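Local coordinates for protein molybdopterin molybdotransferase (Pyrococcus horikoshii, PDB 1UZ5) that probably catalyses insertion of molybdenum into adenylyl-molybdopterin, using molybdate and magnesium and releasing AMP, in molybdenum cofactor biosynthesis, at residues Arg346-Leu358 with Ile373-Val385. Residues are numbered along the deposited sequence; the frame is centred on the assembly and turned at random.
Sequences RRQFLPVKLEGDL and IDADGFVEIPETV. With SO4 (sulfate ion), chain E.
Arg347 of 346-358 reaches across to two glutamates of 373-385. Its CB packs against Glu383 CG, and its CG lies near Ile381 O. CG is anti to the backbone N (chi1 -169°) and the chain stays extended to NE, which carries CD past Glu383 CG to the acids. NE and CZ come close to Glu380 OE2. At the tip NH1 makes a salt bridge to Glu383 OE1, 2.8 Å away at the guanidinium edge. NH2 pairs with Glu380 OE2, though the model is too tight there for its exact place to be sure. Glu380 CG sits over one guanidinium face, toward the rim. A leucine in place of Arg347 would probably leave both carboxylates without their shared cation. Next along, Glu380 CG also touches Phe349 CE2 at 3.5 Å. Phe349 turns its edge to the face of Phe378, with planes at 87°, and Thr309 and Leu313 of helix 304-322 touch both rings. On the other face of the sheet, with Leu350 and Ile381, Val352 CG1 meets Val379 CG2 at 3.7 Å. Beyond Val352, Asp376 OD2 accepts a hydrogen bond from Leu354 N through its anti lone pair, 2.6 Å, and a water links OD2 to Leu354 O. Backbone bonds such as Ile381 N to Gln348 O (2.8 Å) join the strands. They form an antiparallel pair in the MoeA C-terminal region (domain IV), ending in a classic beta bulge where Asp376 and Gly377 face Val352.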
# COMPACT_ATOMS: atom_id res chain seq x y z
N ARG A 346 -13.74 -25.42 -20.29
CA ARG A 346 -12.47 -24.98 -19.72
C ARG A 346 -12.68 -23.85 -18.72
O ARG A 346 -13.67 -23.12 -18.79
CB ARG A 346 -11.52 -24.53 -20.83
CG ARG A 346 -10.16 -24.07 -20.35
CD ARG A 346 -9.23 -23.74 -21.51
NE ARG A 346 -9.78 -22.71 -22.38
CZ ARG A 346 -9.17 -22.22 -23.46
NH1 ARG A 346 -7.97 -22.68 -23.80
NH2 ARG A 346 -9.75 -21.28 -24.19
N ARG A 347 -11.75 -23.71 -17.79
CA ARG A 347 -11.81 -22.66 -16.77
C ARG A 347 -11.48 -21.33 -17.44
O ARG A 347 -10.39 -21.16 -17.98
CB ARG A 347 -10.80 -22.96 -15.67
CG ARG A 347 -10.93 -22.10 -14.42
CD ARG A 347 -9.88 -22.49 -13.39
NE ARG A 347 -10.15 -21.91 -12.08
CZ ARG A 347 -11.22 -22.21 -11.34
NH1 ARG A 347 -12.11 -23.08 -11.78
NH2 ARG A 347 -11.38 -21.63 -10.16
N GLN A 348 -12.42 -20.39 -17.41
CA GLN A 348 -12.18 -19.09 -18.04
C GLN A 348 -12.41 -17.88 -17.15
O GLN A 348 -13.20 -17.92 -16.21
CB GLN A 348 -13.04 -18.95 -19.29
CG GLN A 348 -14.52 -18.80 -19.01
CD GLN A 348 -15.31 -18.41 -20.25
OE1 GLN A 348 -15.29 -19.12 -21.26
NE2 GLN A 348 -16.00 -17.28 -20.18
N PHE A 349 -11.70 -16.80 -17.46
CA PHE A 349 -11.82 -15.56 -16.72
C PHE A 349 -12.37 -14.48 -17.65
O PHE A 349 -11.70 -14.06 -18.60
CB PHE A 349 -10.45 -15.14 -16.17
CG PHE A 349 -9.86 -16.13 -15.22
CD1 PHE A 349 -9.30 -17.31 -15.69
CD2 PHE A 349 -9.90 -15.90 -13.85
CE1 PHE A 349 -8.78 -18.26 -14.80
CE2 PHE A 349 -9.38 -16.84 -12.95
CZ PHE A 349 -8.82 -18.02 -13.43
N LEU A 350 -13.59 -14.06 -17.37
CA LEU A 350 -14.28 -13.06 -18.17
C LEU A 350 -14.03 -11.61 -17.75
O LEU A 350 -14.33 -11.22 -16.63
CB LEU A 350 -15.79 -13.33 -18.12
CG LEU A 350 -16.70 -12.30 -18.78
CD1 LEU A 350 -16.48 -12.29 -20.27
CD2 LEU A 350 -18.15 -12.61 -18.46
N PRO A 351 -13.47 -10.80 -18.67
CA PRO A 351 -13.21 -9.40 -18.35
C PRO A 351 -14.56 -8.69 -18.23
O PRO A 351 -15.45 -8.91 -19.05
CB PRO A 351 -12.43 -8.91 -19.57
CG PRO A 351 -11.75 -10.15 -20.06
CD PRO A 351 -12.84 -11.18 -19.94
N VAL A 352 -14.72 -7.86 -17.21
CA VAL A 352 -15.97 -7.15 -17.02
C VAL A 352 -15.76 -5.68 -16.71
O VAL A 352 -14.68 -5.27 -16.28
CB VAL A 352 -16.81 -7.76 -15.87
CG1 VAL A 352 -17.02 -9.24 -16.11
CG2 VAL A 352 -16.11 -7.51 -14.54
N LYS A 353 -16.81 -4.90 -16.94
CA LYS A 353 -16.79 -3.47 -16.66
C LYS A 353 -17.75 -3.26 -15.50
O LYS A 353 -18.87 -3.76 -15.52
CB LYS A 353 -17.28 -2.67 -17.87
CG LYS A 353 -17.25 -1.17 -17.63
CD LYS A 353 -17.92 -0.40 -18.76
CE LYS A 353 -17.83 1.09 -18.51
NZ LYS A 353 -18.34 1.46 -17.16
N LEU A 354 -17.30 -2.55 -14.47
CA LEU A 354 -18.15 -2.30 -13.32
C LEU A 354 -18.87 -0.97 -13.47
O LEU A 354 -18.24 0.09 -13.48
CB LEU A 354 -17.32 -2.31 -12.04
CG LEU A 354 -16.64 -3.64 -11.71
CD1 LEU A 354 -15.84 -3.50 -10.43
CD2 LEU A 354 -17.70 -4.72 -11.56
N GLU A 355 -20.18 -1.04 -13.61
CA GLU A 355 -21.01 0.16 -13.75
C GLU A 355 -21.90 0.30 -12.52
O GLU A 355 -23.12 0.37 -12.63
CB GLU A 355 -21.87 0.06 -15.01
CG GLU A 355 -21.09 0.23 -16.30
CD GLU A 355 -21.93 0.00 -17.53
OE1 GLU A 355 -23.03 0.60 -17.62
OE2 GLU A 355 -21.50 -0.77 -18.41
N GLY A 356 -21.26 0.34 -11.36
CA GLY A 356 -22.00 0.46 -10.11
C GLY A 356 -21.90 -0.84 -9.34
O GLY A 356 -20.84 -1.18 -8.82
N ASP A 357 -23.00 -1.57 -9.27
CA ASP A 357 -23.03 -2.84 -8.57
C ASP A 357 -23.24 -3.99 -9.55
O ASP A 357 -23.36 -5.14 -9.15
CB ASP A 357 -24.14 -2.84 -7.51
CG ASP A 357 -25.50 -2.53 -8.10
OD1 ASP A 357 -25.67 -1.42 -8.65
OD2 ASP A 357 -26.40 -3.38 -8.01
N LEU A 358 -23.29 -3.65 -10.84
CA LEU A 358 -23.49 -4.66 -11.87
C LEU A 358 -22.27 -4.82 -12.77
O LEU A 358 -21.68 -3.85 -13.22
CB LEU A 358 -24.72 -4.32 -12.73
CG LEU A 358 -24.71 -2.99 -13.49
CD1 LEU A 358 -25.81 -3.00 -14.54
CD2 LEU A 358 -24.91 -1.84 -12.51
N ILE A 373 -9.57 -0.58 -22.05
CA ILE A 373 -10.04 0.59 -21.34
C ILE A 373 -11.23 0.28 -20.43
O ILE A 373 -11.27 0.74 -19.30
CB ILE A 373 -10.46 1.71 -22.32
CG1 ILE A 373 -9.24 2.21 -23.10
CG2 ILE A 373 -11.12 2.86 -21.56
CD1 ILE A 373 -8.12 2.75 -22.22
N ASP A 374 -12.18 -0.51 -20.93
CA ASP A 374 -13.38 -0.86 -20.17
C ASP A 374 -13.24 -1.92 -19.09
O ASP A 374 -14.06 -1.99 -18.17
CB ASP A 374 -14.50 -1.31 -21.12
CG ASP A 374 -14.88 -0.24 -22.13
OD1 ASP A 374 -14.78 0.96 -21.80
OD2 ASP A 374 -15.30 -0.61 -23.24
N ALA A 375 -12.21 -2.76 -19.19
CA ALA A 375 -12.02 -3.83 -18.21
C ALA A 375 -11.62 -3.36 -16.81
O ALA A 375 -10.50 -2.91 -16.59
CB ALA A 375 -10.98 -4.82 -18.74
N ASP A 376 -12.54 -3.47 -15.86
CA ASP A 376 -12.27 -3.06 -14.49
C ASP A 376 -11.78 -4.24 -13.66
O ASP A 376 -11.15 -4.07 -12.62
CB ASP A 376 -13.52 -2.47 -13.86
CG ASP A 376 -13.97 -1.20 -14.54
OD1 ASP A 376 -13.10 -0.32 -14.76
OD2 ASP A 376 -15.17 -1.08 -14.86
N GLY A 377 -12.07 -5.44 -14.15
CA GLY A 377 -11.66 -6.65 -13.46
C GLY A 377 -12.16 -7.87 -14.20
O GLY A 377 -12.61 -7.78 -15.34
N PHE A 378 -12.08 -9.03 -13.56
CA PHE A 378 -12.55 -10.25 -14.20
C PHE A 378 -13.34 -11.14 -13.27
O PHE A 378 -13.19 -11.08 -12.05
CB PHE A 378 -11.36 -11.03 -14.79
CG PHE A 378 -10.36 -11.49 -13.77
CD1 PHE A 378 -10.66 -12.52 -12.88
CD2 PHE A 378 -9.10 -10.89 -13.69
CE1 PHE A 378 -9.73 -12.95 -11.94
CE2 PHE A 378 -8.16 -11.32 -12.76
CZ PHE A 378 -8.48 -12.35 -11.88
N VAL A 379 -14.20 -11.96 -13.86
CA VAL A 379 -15.02 -12.91 -13.13
C VAL A 379 -14.56 -14.30 -13.55
O VAL A 379 -14.49 -14.59 -14.75
CB VAL A 379 -16.51 -12.74 -13.47
CG1 VAL A 379 -17.32 -13.82 -12.78
CG2 VAL A 379 -16.99 -11.37 -13.04
N GLU A 380 -14.23 -15.14 -12.58
CA GLU A 380 -13.75 -16.50 -12.87
C GLU A 380 -14.90 -17.49 -12.96
O GLU A 380 -15.68 -17.66 -12.02
CB GLU A 380 -12.77 -16.93 -11.77
CG GLU A 380 -12.35 -18.39 -11.81
CD GLU A 380 -11.50 -18.78 -10.61
OE1 GLU A 380 -11.97 -18.62 -9.46
OE2 GLU A 380 -10.36 -19.25 -10.82
N ILE A 381 -15.01 -18.15 -14.12
CA ILE A 381 -16.05 -19.15 -14.37
C ILE A 381 -15.41 -20.53 -14.36
O ILE A 381 -14.60 -20.85 -15.24
CB ILE A 381 -16.70 -18.91 -15.73
CG1 ILE A 381 -16.98 -17.41 -15.90
CG2 ILE A 381 -17.99 -19.71 -15.83
CD1 ILE A 381 -17.63 -17.06 -17.22
N PRO A 382 -15.79 -21.38 -13.39
CA PRO A 382 -15.29 -22.74 -13.18
C PRO A 382 -15.07 -23.60 -14.41
O PRO A 382 -15.79 -23.49 -15.41
CB PRO A 382 -16.32 -23.34 -12.22
CG PRO A 382 -16.73 -22.14 -11.40
CD PRO A 382 -16.91 -21.10 -12.48
N GLU A 383 -14.08 -24.49 -14.33
CA GLU A 383 -13.73 -25.37 -15.44
C GLU A 383 -14.95 -26.14 -15.93
O GLU A 383 -14.95 -26.66 -17.05
CB GLU A 383 -12.66 -26.39 -15.04
CG GLU A 383 -11.84 -26.08 -13.79
CD GLU A 383 -12.60 -26.35 -12.50
OE1 GLU A 383 -13.44 -25.52 -12.08
OE2 GLU A 383 -12.36 -27.43 -11.89
N THR A 384 -15.98 -26.22 -15.09
CA THR A 384 -17.18 -26.95 -15.46
C THR A 384 -17.77 -26.32 -16.72
O THR A 384 -17.63 -26.87 -17.81
CB THR A 384 -18.24 -26.94 -14.33
OG1 THR A 384 -18.97 -25.70 -14.35
CG2 THR A 384 -17.58 -27.10 -12.96
N VAL A 385 -18.41 -25.16 -16.55
CA VAL A 385 -19.05 -24.41 -17.64
C VAL A 385 -20.38 -23.81 -17.20
O VAL A 385 -20.46 -23.15 -16.16
CB VAL A 385 -19.28 -25.31 -18.86
S SO4 E . -6.62 -18.77 -25.09
O1 SO4 E . -7.49 -19.92 -25.83
O2 SO4 E . -5.28 -18.91 -25.62
O3 SO4 E . -7.13 -17.59 -25.32
O4 SO4 E . -6.63 -19.20 -23.72
O HOH W 1 -16.02 1.46 -14.81